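PDB 2I7H: nitroreductase-like family protein from Bacillus cereus, which belongs to the FMN-dependent nitroreductase-like flavoprotein family and binds flavin mononucleotide, though its own function is not established. Local coordinates for residues 18-32 against 163-175. Sequence-based numbering, arbitrary orientation.
Sequences RSVRTFTDKAVEKDL and LHIGYFDKAPEGK. With FMN (flavin mononucleotide), chain G.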
ATOM      1  N   ARG A  18      12.160  -7.721   4.869  1.00 43.53           N
ATOM      2  CA  ARG A  18      13.019  -6.614   5.271  1.00 43.39           C
ATOM      3  C   ARG A  18      13.397  -5.829   4.031  1.00 43.27           C
ATOM      4  O   ARG A  18      13.572  -6.406   2.952  1.00 42.42           O
ATOM      5  CB  ARG A  18      14.322  -7.118   5.921  1.00 43.23           C
ATOM      6  CG  ARG A  18      14.199  -8.007   7.142  1.00 44.43           C
ATOM      7  CD  ARG A  18      13.969  -7.187   8.396  1.00 47.32           C
ATOM      8  NE  ARG A  18      12.534  -7.174   8.612  1.00 53.65           N
ATOM      9  CZ  ARG A  18      11.881  -8.004   9.419  1.00 51.89           C
ATOM     10  NH1 ARG A  18      12.529  -8.886  10.187  1.00 50.43           N
ATOM     11  NH2 ARG A  18      10.574  -7.912   9.470  1.00 52.82           N
ATOM     12  N   SER A  19      13.541  -4.515   4.196  1.00 43.23           N
ATOM     13  CA  SER A  19      14.199  -3.677   3.207  1.00 43.27           C
ATOM     14  C   SER A  19      15.659  -4.104   3.101  1.00 43.61           C
ATOM     15  O   SER A  19      16.383  -4.150   4.100  1.00 43.42           O
ATOM     16  CB  SER A  19      14.102  -2.207   3.616  1.00 43.31           C
ATOM     17  OG  SER A  19      12.757  -1.773   3.494  1.00 45.00           O
ATOM     18  N   VAL A  20      16.087  -4.427   1.882  1.00 43.77           N
ATOM     19  CA  VAL A  20      17.441  -4.899   1.638  1.00 42.73           C
ATOM     20  C   VAL A  20      18.111  -3.867   0.737  1.00 43.10           C
ATOM     21  O   VAL A  20      17.546  -3.464  -0.276  1.00 42.79           O
ATOM     22  CB  VAL A  20      17.414  -6.322   1.019  1.00 42.73           C
ATOM     23  CG1 VAL A  20      18.767  -6.717   0.471  1.00 41.77           C
ATOM     24  CG2 VAL A  20      16.946  -7.322   2.055  1.00 41.89           C
ATOM     25  N   ARG A  21      19.300  -3.419   1.132  1.00 43.05           N
ATOM     26  CA  ARG A  21      19.945  -2.311   0.463  1.00 43.78           C
ATOM     27  C   ARG A  21      21.285  -2.729  -0.128  1.00 44.18           C
ATOM     28  O   ARG A  21      21.939  -1.937  -0.817  1.00 43.83           O
ATOM     29  CB  ARG A  21      20.083  -1.113   1.409  1.00 44.04           C
ATOM     30  CG  ARG A  21      18.734  -0.642   1.983  1.00 44.96           C
ATOM     31  CD  ARG A  21      18.889   0.466   2.988  1.00 48.13           C
ATOM     32  NE  ARG A  21      17.605   1.086   3.328  1.00 51.43           N
ATOM     33  CZ  ARG A  21      16.844   0.770   4.378  1.00 52.87           C
ATOM     34  NH1 ARG A  21      17.204  -0.177   5.218  1.00 55.68           N
ATOM     35  NH2 ARG A  21      15.702   1.405   4.595  1.00 55.38           N
ATOM     36  N   THR A  22      21.695  -3.961   0.159  0.50 44.32           N
ATOM     37  CA  THR A  22      22.911  -4.504  -0.426  0.50 44.59           C
ATOM     38  C   THR A  22      22.697  -5.920  -0.959  0.50 44.71           C
ATOM     39  O   THR A  22      22.101  -6.779  -0.304  0.50 44.36           O
ATOM     40  CB  THR A  22      24.134  -4.385   0.514  0.50 44.76           C
ATOM     41  OG1 THR A  22      25.334  -4.566  -0.250  0.50 45.39           O
ATOM     42  CG2 THR A  22      24.074  -5.396   1.667  0.50 44.55           C
ATOM     43  N   PHE A  23      23.181  -6.133  -2.172  1.00 44.82           N
ATOM     44  CA  PHE A  23      22.859  -7.332  -2.942  1.00 45.93           C
ATOM     45  C   PHE A  23      24.069  -8.138  -3.348  1.00 46.59           C
ATOM     46  O   PHE A  23      25.118  -7.571  -3.619  1.00 46.91           O
ATOM     47  CB  PHE A  23      22.016  -6.938  -4.163  1.00 46.02           C
ATOM     48  CG  PHE A  23      20.856  -6.024  -3.811  1.00 47.06           C
ATOM     49  CD1 PHE A  23      20.959  -4.656  -3.985  1.00 47.76           C
ATOM     50  CD2 PHE A  23      19.687  -6.539  -3.251  1.00 46.57           C
ATOM     51  CE1 PHE A  23      19.897  -3.814  -3.631  1.00 47.38           C
ATOM     52  CE2 PHE A  23      18.647  -5.727  -2.918  1.00 46.35           C
ATOM     53  CZ  PHE A  23      18.751  -4.352  -3.105  1.00 47.97           C
ATOM     54  N   THR A  24      23.921  -9.461  -3.386  1.00 47.74           N
ATOM     55  CA  THR A  24      24.934 -10.327  -3.994  1.00 49.20           C
ATOM     56  C   THR A  24      24.926 -10.113  -5.511  1.00 50.00           C
ATOM     57  O   THR A  24      23.972  -9.543  -6.051  1.00 50.11           O
ATOM     58  CB  THR A  24      24.728 -11.825  -3.648  1.00 49.13           C
ATOM     59  OG1 THR A  24      23.713 -12.393  -4.487  1.00 50.15           O
ATOM     60  CG2 THR A  24      24.355 -12.008  -2.186  1.00 48.23           C
ATOM     61  N   ASP A  25      25.986 -10.565  -6.181  0.50 50.69           N
ATOM     62  CA  ASP A  25      26.139 -10.391  -7.631  0.50 51.49           C
ATOM     63  C   ASP A  25      25.495 -11.563  -8.394  0.50 51.62           C
ATOM     64  O   ASP A  25      25.871 -11.870  -9.529  0.50 51.81           O
ATOM     65  CB  ASP A  25      27.631 -10.228  -8.004  0.50 51.61           C
ATOM     66  CG  ASP A  25      27.885  -9.086  -8.997  0.50 52.50           C
ATOM     67  OD1 ASP A  25      27.023  -8.192  -9.158  0.50 53.40           O
ATOM     68  OD2 ASP A  25      28.973  -9.070  -9.610  0.50 54.13           O
ATOM     69  N   LYS A  26      24.533 -12.214  -7.746  1.00 51.80           N
ATOM     70  CA  LYS A  26      23.703 -13.243  -8.375  1.00 52.24           C
ATOM     71  C   LYS A  26      22.726 -12.603  -9.372  1.00 52.19           C
ATOM     72  O   LYS A  26      22.287 -11.461  -9.191  1.00 52.76           O
ATOM     73  CB  LYS A  26      22.939 -14.031  -7.308  1.00 52.29           C
ATOM     74  CG  LYS A  26      22.225 -15.244  -7.837  1.00 52.88           C
ATOM     75  CD  LYS A  26      21.351 -15.856  -6.787  1.00 54.86           C
ATOM     76  CE  LYS A  26      20.440 -16.891  -7.397  1.00 56.10           C
ATOM     77  NZ  LYS A  26      19.460 -17.321  -6.367  1.00 60.62           N
ATOM     78  N   ALA A  27      22.397 -13.336 -10.426  1.00 51.99           N
ATOM     79  CA  ALA A  27      21.685 -12.759 -11.552  1.00 51.67           C
ATOM     80  C   ALA A  27      20.193 -12.783 -11.302  1.00 51.10           C
ATOM     81  O   ALA A  27      19.643 -13.810 -10.915  1.00 51.29           O
ATOM     82  CB  ALA A  27      22.035 -13.513 -12.832  1.00 52.33           C
ATOM     83  N   VAL A  28      19.537 -11.648 -11.510  1.00 50.46           N
ATOM     84  CA  VAL A  28      18.083 -11.578 -11.388  1.00 49.75           C
ATOM     85  C   VAL A  28      17.484 -11.712 -12.783  1.00 49.63           C
ATOM     86  O   VAL A  28      17.796 -10.926 -13.677  1.00 49.67           O
ATOM     87  CB  VAL A  28      17.611 -10.271 -10.692  1.00 49.45           C
ATOM     88  CG1 VAL A  28      16.084 -10.210 -10.613  1.00 49.46           C
ATOM     89  CG2 VAL A  28      18.200 -10.172  -9.297  1.00 48.69           C
ATOM     90  N   GLU A  29      16.617 -12.699 -12.969  0.60 49.68           N
ATOM     91  CA  GLU A  29      16.014 -12.910 -14.277  0.60 49.99           C
ATOM     92  C   GLU A  29      14.858 -11.930 -14.517  0.60 49.55           C
ATOM     93  O   GLU A  29      13.996 -11.734 -13.659  0.60 49.37           O
ATOM     94  CB  GLU A  29      15.567 -14.365 -14.442  0.60 50.19           C
ATOM     95  CG  GLU A  29      16.097 -15.036 -15.706  0.60 52.77           C
ATOM     96  CD  GLU A  29      17.597 -15.281 -15.663  0.60 54.88           C
ATOM     97  OE1 GLU A  29      18.042 -16.066 -14.794  0.60 56.49           O
ATOM     98  OE2 GLU A  29      18.327 -14.695 -16.495  0.60 54.23           O
ATOM     99  N   LYS A  30      14.867 -11.322 -15.699  1.00 49.30           N
ATOM    100  CA  LYS A  30      13.878 -10.332 -16.128  1.00 48.85           C
ATOM    101  C   LYS A  30      12.459 -10.928 -16.116  1.00 48.03           C
ATOM    102  O   LYS A  30      11.490 -10.257 -15.739  1.00 47.45           O
ATOM    103  CB  LYS A  30      14.258  -9.861 -17.531  1.00 49.40           C
ATOM    104  CG  LYS A  30      13.273  -8.949 -18.208  1.00 51.27           C
ATOM    105  CD  LYS A  30      13.053  -9.373 -19.659  1.00 55.43           C
ATOM    106  CE  LYS A  30      14.200  -8.967 -20.593  1.00 56.58           C
ATOM    107  NZ  LYS A  30      13.842  -9.249 -22.017  1.00 56.35           N
ATOM    108  N   ASP A  31      12.360 -12.195 -16.521  1.00 47.29           N
ATOM    109  CA  ASP A  31      11.094 -12.907 -16.652  1.00 46.62           C
ATOM    110  C   ASP A  31      10.479 -13.172 -15.287  1.00 45.67           C
ATOM    111  O   ASP A  31       9.265 -13.252 -15.149  1.00 45.29           O
ATOM    112  CB  ASP A  31      11.310 -14.230 -17.389  1.00 47.70           C
ATOM    113  CG  ASP A  31      11.343 -14.059 -18.906  1.00 50.75           C
ATOM    114  OD1 ASP A  31      11.258 -12.906 -19.397  1.00 53.62           O
ATOM    115  OD2 ASP A  31      11.435 -15.092 -19.616  1.00 54.69           O
ATOM    116  N   LEU A  32      11.333 -13.317 -14.282  1.00 44.73           N
ATOM    117  CA  LEU A  32      10.894 -13.417 -12.905  1.00 44.00           C
ATOM    118  C   LEU A  32      10.303 -12.091 -12.394  1.00 43.54           C
ATOM    119  O   LEU A  32       9.266 -12.088 -11.724  1.00 43.64           O
ATOM    120  CB  LEU A  32      12.065 -13.851 -12.027  1.00 44.26           C
ATOM    121  CG  LEU A  32      11.827 -13.905 -10.528  1.00 44.85           C
ATOM    122  CD1 LEU A  32      10.747 -14.901 -10.195  1.00 44.01           C
ATOM    123  CD2 LEU A  32      13.118 -14.242  -9.824  1.00 46.34           C
ATOM    124  N   LEU A 163      12.167   1.012  -6.747  0.50 38.63           N
ATOM    125  CA  LEU A 163      12.481  -0.224  -6.055  0.50 38.88           C
ATOM    126  C   LEU A 163      13.839  -0.735  -6.513  0.50 38.93           C
ATOM    127  O   LEU A 163      14.070  -0.879  -7.703  0.50 38.90           O
ATOM    128  CB  LEU A 163      11.411  -1.283  -6.320  0.50 38.79           C
ATOM    129  CG  LEU A 163       9.995  -1.083  -5.816  0.50 37.41           C
ATOM    130  CD1 LEU A 163       9.113  -1.832  -6.776  0.50 35.74           C
ATOM    131  CD2 LEU A 163       9.862  -1.627  -4.381  0.50 37.09           C
ATOM    132  N   HIS A 164      14.727  -0.980  -5.553  1.00 39.22           N
ATOM    133  CA  HIS A 164      16.062  -1.536  -5.804  1.00 40.03           C
ATOM    134  C   HIS A 164      16.033  -2.994  -5.380  1.00 40.30           C
ATOM    135  O   HIS A 164      15.605  -3.308  -4.287  1.00 40.56           O
ATOM    136  CB  HIS A 164      17.128  -0.754  -5.050  1.00 39.39           C
ATOM    137  CG  HIS A 164      17.324   0.635  -5.582  1.00 40.95           C
ATOM    138  ND1 HIS A 164      18.491   1.044  -6.184  1.00 41.80           N
ATOM    139  CD2 HIS A 164      16.492   1.708  -5.610  1.00 38.98           C
ATOM    140  CE1 HIS A 164      18.385   2.313  -6.541  1.00 41.06           C
ATOM    141  NE2 HIS A 164      17.178   2.735  -6.212  1.00 41.74           N
ATOM    142  N   ILE A 165      16.450  -3.878  -6.267  1.00 41.13           N
ATOM    143  CA  ILE A 165      16.089  -5.286  -6.160  1.00 42.28           C
ATOM    144  C   ILE A 165      17.278  -6.183  -6.454  1.00 42.23           C
ATOM    145  O   ILE A 165      18.049  -5.917  -7.364  1.00 42.30           O
ATOM    146  CB  ILE A 165      14.974  -5.651  -7.177  1.00 42.43           C
ATOM    147  CG1 ILE A 165      13.798  -4.688  -7.065  1.00 43.44           C
ATOM    148  CG2 ILE A 165      14.521  -7.111  -7.015  1.00 42.41           C
ATOM    149  CD1 ILE A 165      13.021  -4.496  -8.370  1.00 42.76           C
ATOM    150  N   GLY A 166      17.402  -7.262  -5.691  1.00 42.60           N
ATOM    151  CA  GLY A 166      18.337  -8.334  -6.025  1.00 43.09           C
ATOM    152  C   GLY A 166      18.398  -9.370  -4.928  1.00 43.67           C
ATOM    153  O   GLY A 166      17.789  -9.201  -3.863  1.00 44.49           O
ATOM    154  N   TYR A 167      19.114 -10.454  -5.195  1.00 44.06           N
ATOM    155  CA  TYR A 167      19.344 -11.495  -4.196  1.00 44.53           C
ATOM    156  C   TYR A 167      20.309 -10.963  -3.151  1.00 44.71           C
ATOM    157  O   TYR A 167      21.080 -10.046  -3.414  1.00 44.61           O
ATOM    158  CB  TYR A 167      19.863 -12.793  -4.856  1.00 44.17           C
ATOM    159  CG  TYR A 167      18.847 -13.403  -5.777  1.00 43.24           C
ATOM    160  CD1 TYR A 167      18.960 -13.268  -7.168  1.00 43.74           C
ATOM    161  CD2 TYR A 167      17.736 -14.076  -5.263  1.00 42.72           C
ATOM    162  CE1 TYR A 167      17.986 -13.813  -8.023  1.00 43.47           C
ATOM    163  CE2 TYR A 167      16.765 -14.620  -6.095  1.00 41.57           C
ATOM    164  CZ  TYR A 167      16.889 -14.479  -7.466  1.00 43.93           C
ATOM    165  OH  TYR A 167      15.925 -15.024  -8.275  1.00 44.85           O
ATOM    166  N   PHE A 168      20.246 -11.522  -1.958  1.00 45.68           N
ATOM    167  CA  PHE A 168      21.028 -10.991  -0.849  1.00 46.83           C
ATOM    168  C   PHE A 168      21.583 -12.098   0.019  1.00 48.00           C
ATOM    169  O   PHE A 168      21.069 -13.217   0.038  1.00 47.84           O
ATOM    170  CB  PHE A 168      20.189 -10.019   0.002  1.00 46.51           C
ATOM    171  CG  PHE A 168      18.990 -10.647   0.628  1.00 45.49           C
ATOM    172  CD1 PHE A 168      19.024 -11.076   1.946  1.00 46.49           C
ATOM    173  CD2 PHE A 168      17.831 -10.827  -0.102  1.00 42.67           C
ATOM    174  CE1 PHE A 168      17.899 -11.684   2.518  1.00 46.57           C
ATOM    175  CE2 PHE A 168      16.706 -11.422   0.465  1.00 42.68           C
ATOM    176  CZ  PHE A 168      16.731 -11.841   1.758  1.00 44.32           C
ATOM    177  N   ASP A 169      22.634 -11.756   0.747  1.00 49.83           N
ATOM    178  CA  ASP A 169      23.316 -12.685   1.625  1.00 51.89           C
ATOM    179  C   ASP A 169      22.514 -12.896   2.909  1.00 51.96           C
ATOM    180  O   ASP A 169      21.910 -13.946   3.099  1.00 52.67           O
ATOM    181  CB  ASP A 169      24.724 -12.160   1.927  1.00 52.59           C
ATOM    182  CG  ASP A 169      25.693 -13.252   2.212  1.00 56.73           C
ATOM    183  OD1 ASP A 169      25.360 -14.183   2.988  1.00 60.93           O
ATOM    184  OD2 ASP A 169      26.809 -13.187   1.650  1.00 64.19           O
ATOM    185  N   LYS A 170      22.483 -11.876   3.759  0.50 51.97           N
ATOM    186  CA  LYS A 170      21.873 -11.979   5.080  0.50 51.91           C
ATOM    187  C   LYS A 170      20.737 -10.973   5.215  0.50 51.70           C
ATOM    188  O   LYS A 170      20.869  -9.825   4.787  0.50 51.79           O
ATOM    189  CB  LYS A 170      22.929 -11.759   6.179  0.50 52.01           C
ATOM    190  CG  LYS A 170      23.598 -10.373   6.202  0.50 52.36           C
ATOM    191  CD  LYS A 170      24.765 -10.277   5.232  0.50 54.55           C
ATOM    192  CE  LYS A 170      25.187  -8.833   5.008  0.50 55.40           C
ATOM    193  NZ  LYS A 170      26.497  -8.765   4.300  0.50 55.45           N
ATOM    194  N   ALA A 171      19.619 -11.403   5.795  1.00 51.56           N
ATOM    195  CA  ALA A 171      18.503 -10.486   6.044  1.00 51.24           C
ATOM    196  C   ALA A 171      18.936  -9.485   7.128  1.00 50.96           C
ATOM    197  O   ALA A 171      19.494  -9.895   8.160  1.00 50.68           O
ATOM    198  CB  ALA A 171      17.263 -11.241   6.465  1.00 51.23           C
ATOM    199  N   PRO A 172      18.714  -8.173   6.885  1.00 50.57           N
ATOM    200  CA  PRO A 172      18.858  -7.185   7.946  1.00 50.30           C
ATOM    201  C   PRO A 172      17.947  -7.533   9.125  1.00 50.29           C
ATOM    202  O   PRO A 172      16.952  -8.266   8.975  1.00 49.81           O
ATOM    203  CB  PRO A 172      18.350  -5.883   7.304  1.00 50.45           C
ATOM    204  CG  PRO A 172      18.361  -6.086   5.884  1.00 50.16           C
ATOM    205  CD  PRO A 172      18.270  -7.560   5.620  1.00 50.73           C
ATOM    206  N   GLU A 173      18.284  -7.000  10.287  1.00 50.30           N
ATOM    207  CA  GLU A 173      17.452  -7.173  11.462  1.00 50.72           C
ATOM    208  C   GLU A 173      16.201  -6.323  11.444  1.00 50.56           C
ATOM    209  O   GLU A 173      16.180  -5.234  10.865  1.00 52.15           O
ATOM    210  CB  GLU A 173      18.270  -6.880  12.704  1.00 50.98           C
ATOM    211  CG  GLU A 173      19.401  -7.841  12.868  1.00 52.01           C
ATOM    212  CD  GLU A 173      18.912  -9.250  13.108  1.00 53.49           C
ATOM    213  OE1 GLU A 173      19.632 -10.205  12.761  1.00 55.73           O
ATOM    214  OE2 GLU A 173      17.804  -9.407  13.644  1.00 56.51           O
ATOM    215  N   GLY A 174      15.150  -6.826  12.072  1.00 50.42           N
ATOM    216  CA  GLY A 174      13.902  -6.089  12.203  1.00 49.88           C
ATOM    217  C   GLY A 174      13.953  -5.005  13.271  1.00 49.81           C
ATOM    218  O   GLY A 174      14.924  -4.893  14.046  1.00 49.91           O
ATOM    219  N   LYS A 175      12.923  -4.170  13.287  1.00 49.00           N
ATOM    220  CA  LYS A 175      12.738  -3.225  14.370  1.00 49.06           C
ATOM    221  C   LYS A 175      11.342  -3.439  14.959  1.00 47.97           C
ATOM    222  O   LYS A 175      10.320  -3.343  14.266  1.00 47.59           O
ATOM    223  CB  LYS A 175      12.936  -1.794  13.871  1.00 49.69           C
ATOM    224  CG  LYS A 175      13.731  -0.918  14.799  1.00 53.47           C
ATOM    225  CD  LYS A 175      12.901   0.212  15.379  1.00 60.89           C
ATOM    226  CE  LYS A 175      13.817   1.420  15.709  1.00 65.88           C
ATOM    227  NZ  LYS A 175      13.094   2.755  15.690  1.00 70.38           N
TER
HETATM  228  N1  FMN G1001      14.581   3.250   2.643  0.70 39.21           N
HETATM  229  C2  FMN G1001      15.721   3.916   2.200  0.70 39.19           C
HETATM  230  O2  FMN G1001      16.833   3.492   2.507  0.70 38.71           O
HETATM  231  N3  FMN G1001      15.600   5.049   1.413  0.70 38.91           N
HETATM  232  C4  FMN G1001      14.326   5.499   1.086  0.70 38.55           C
HETATM  233  O4  FMN G1001      14.166   6.617   0.625  0.70 36.92           O
HETATM  234  C4A FMN G1001      13.198   4.828   1.531  0.70 38.85           C
HETATM  235  N5  FMN G1001      11.948   5.311   1.182  0.70 39.33           N
HETATM  236  C5A FMN G1001      10.806   4.657   1.635  0.70 39.00           C
HETATM  237  C6  FMN G1001       9.588   5.185   1.253  0.70 39.09           C
HETATM  238  C7  FMN G1001       8.388   4.619   1.624  0.70 38.79           C
HETATM  239  C7M FMN G1001       7.152   5.106   0.927  0.70 34.54           C
HETATM  240  C8  FMN G1001       8.413   3.478   2.422  0.70 38.74           C
HETATM  241  C8M FMN G1001       7.103   2.805   2.732  0.70 36.09           C
HETATM  242  C9  FMN G1001       9.658   2.927   2.820  0.70 38.96           C
HETATM  243  C9A FMN G1001      10.881   3.511   2.438  0.70 39.38           C
HETATM  244  N10 FMN G1001      12.171   3.016   2.801  0.70 39.72           N
HETATM  245  C10 FMN G1001      13.312   3.683   2.323  0.70 38.60           C
HETATM  246  C1' FMN G1001      12.375   1.998   3.905  0.70 40.76           C
HETATM  247  C2' FMN G1001      12.471   2.682   5.274  0.70 40.97           C
HETATM  248  O2' FMN G1001      13.605   3.501   5.313  0.70 42.77           O
HETATM  249  C3' FMN G1001      12.424   1.807   6.555  0.70 42.22           C
HETATM  250  O3' FMN G1001      13.668   1.631   7.205  0.70 44.53           O
HETATM  251  C4' FMN G1001      11.878   0.413   6.389  0.70 41.26           C
HETATM  252  O4' FMN G1001      10.744   0.393   5.559  0.70 38.60           O
HETATM  253  C5' FMN G1001      11.542  -0.132   7.773  0.70 41.43           C
HETATM  254  O5' FMN G1001      12.252  -1.354   7.865  0.70 41.28           O
HETATM  255  P   FMN G1001      11.794  -2.620   6.955  0.70 40.95           P
HETATM  256  O1P FMN G1001      12.973  -3.562   6.799  0.70 38.46           O
HETATM  257  O2P FMN G1001      10.697  -3.307   7.728  0.70 41.81           O
HETATM  258  O3P FMN G1001      11.240  -2.225   5.591  0.70 36.36           O
HETATM  259  O   HOH W   1      15.476 -10.277   9.703  1.00 31.24           O
HETATM  260  O   HOH W   2      23.592  -9.033   0.823  1.00 51.62           O
HETATM  261  O   HOH W   3      21.599 -10.514  -6.850  1.00 36.26           O
HETATM  262  O   HOH W   4      16.386 -14.631 -10.969  1.00 39.53           O
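K26 swings CG to the far side from its own amide nitrogen (chi1 -171°) and runs straight on from there, laying the lysine over one face of the Y167 ring. K26 NZ sits 3.8 Å from the ring centroid, nearly on the ring normal, a cation-pi contact, and CE adds a CH-pi contact to the same ring. A27 O meets the ring edge at CE1, V28 CG2 packs obliquely against CD1, and a water joins the Y167 hydroxyl to E29 N at the N-cap of helix 30-40. The direct backbone bond between the segments runs from T24 N to Y167 O, 2.9 Å long and rather bent at 139°; a second water takes the Y167 N-H and donates to T24 O and K26 O. Farther along, V20 CG2 lies over the centre of one face of the F168 ring, 4.1 Å from its centroid, a CH-pi contact, and also touches P172 CD at 3.8 Å. Beside P172, R18 bends so that its CD lies 3.2 Å from P172 O and its guanidinium has G174 CA over one face. Next to R18, S19 gives N and OG to the FMN phosphate, and after V20, R21 reaches flavin N1 and O2. Strand 157-167 is flanked in the antiparallel sheet by 94-101 and 132-137; V20 pairs by backbone with C134 of the latter, and W128 of helix 106-129 meets the F168 ring.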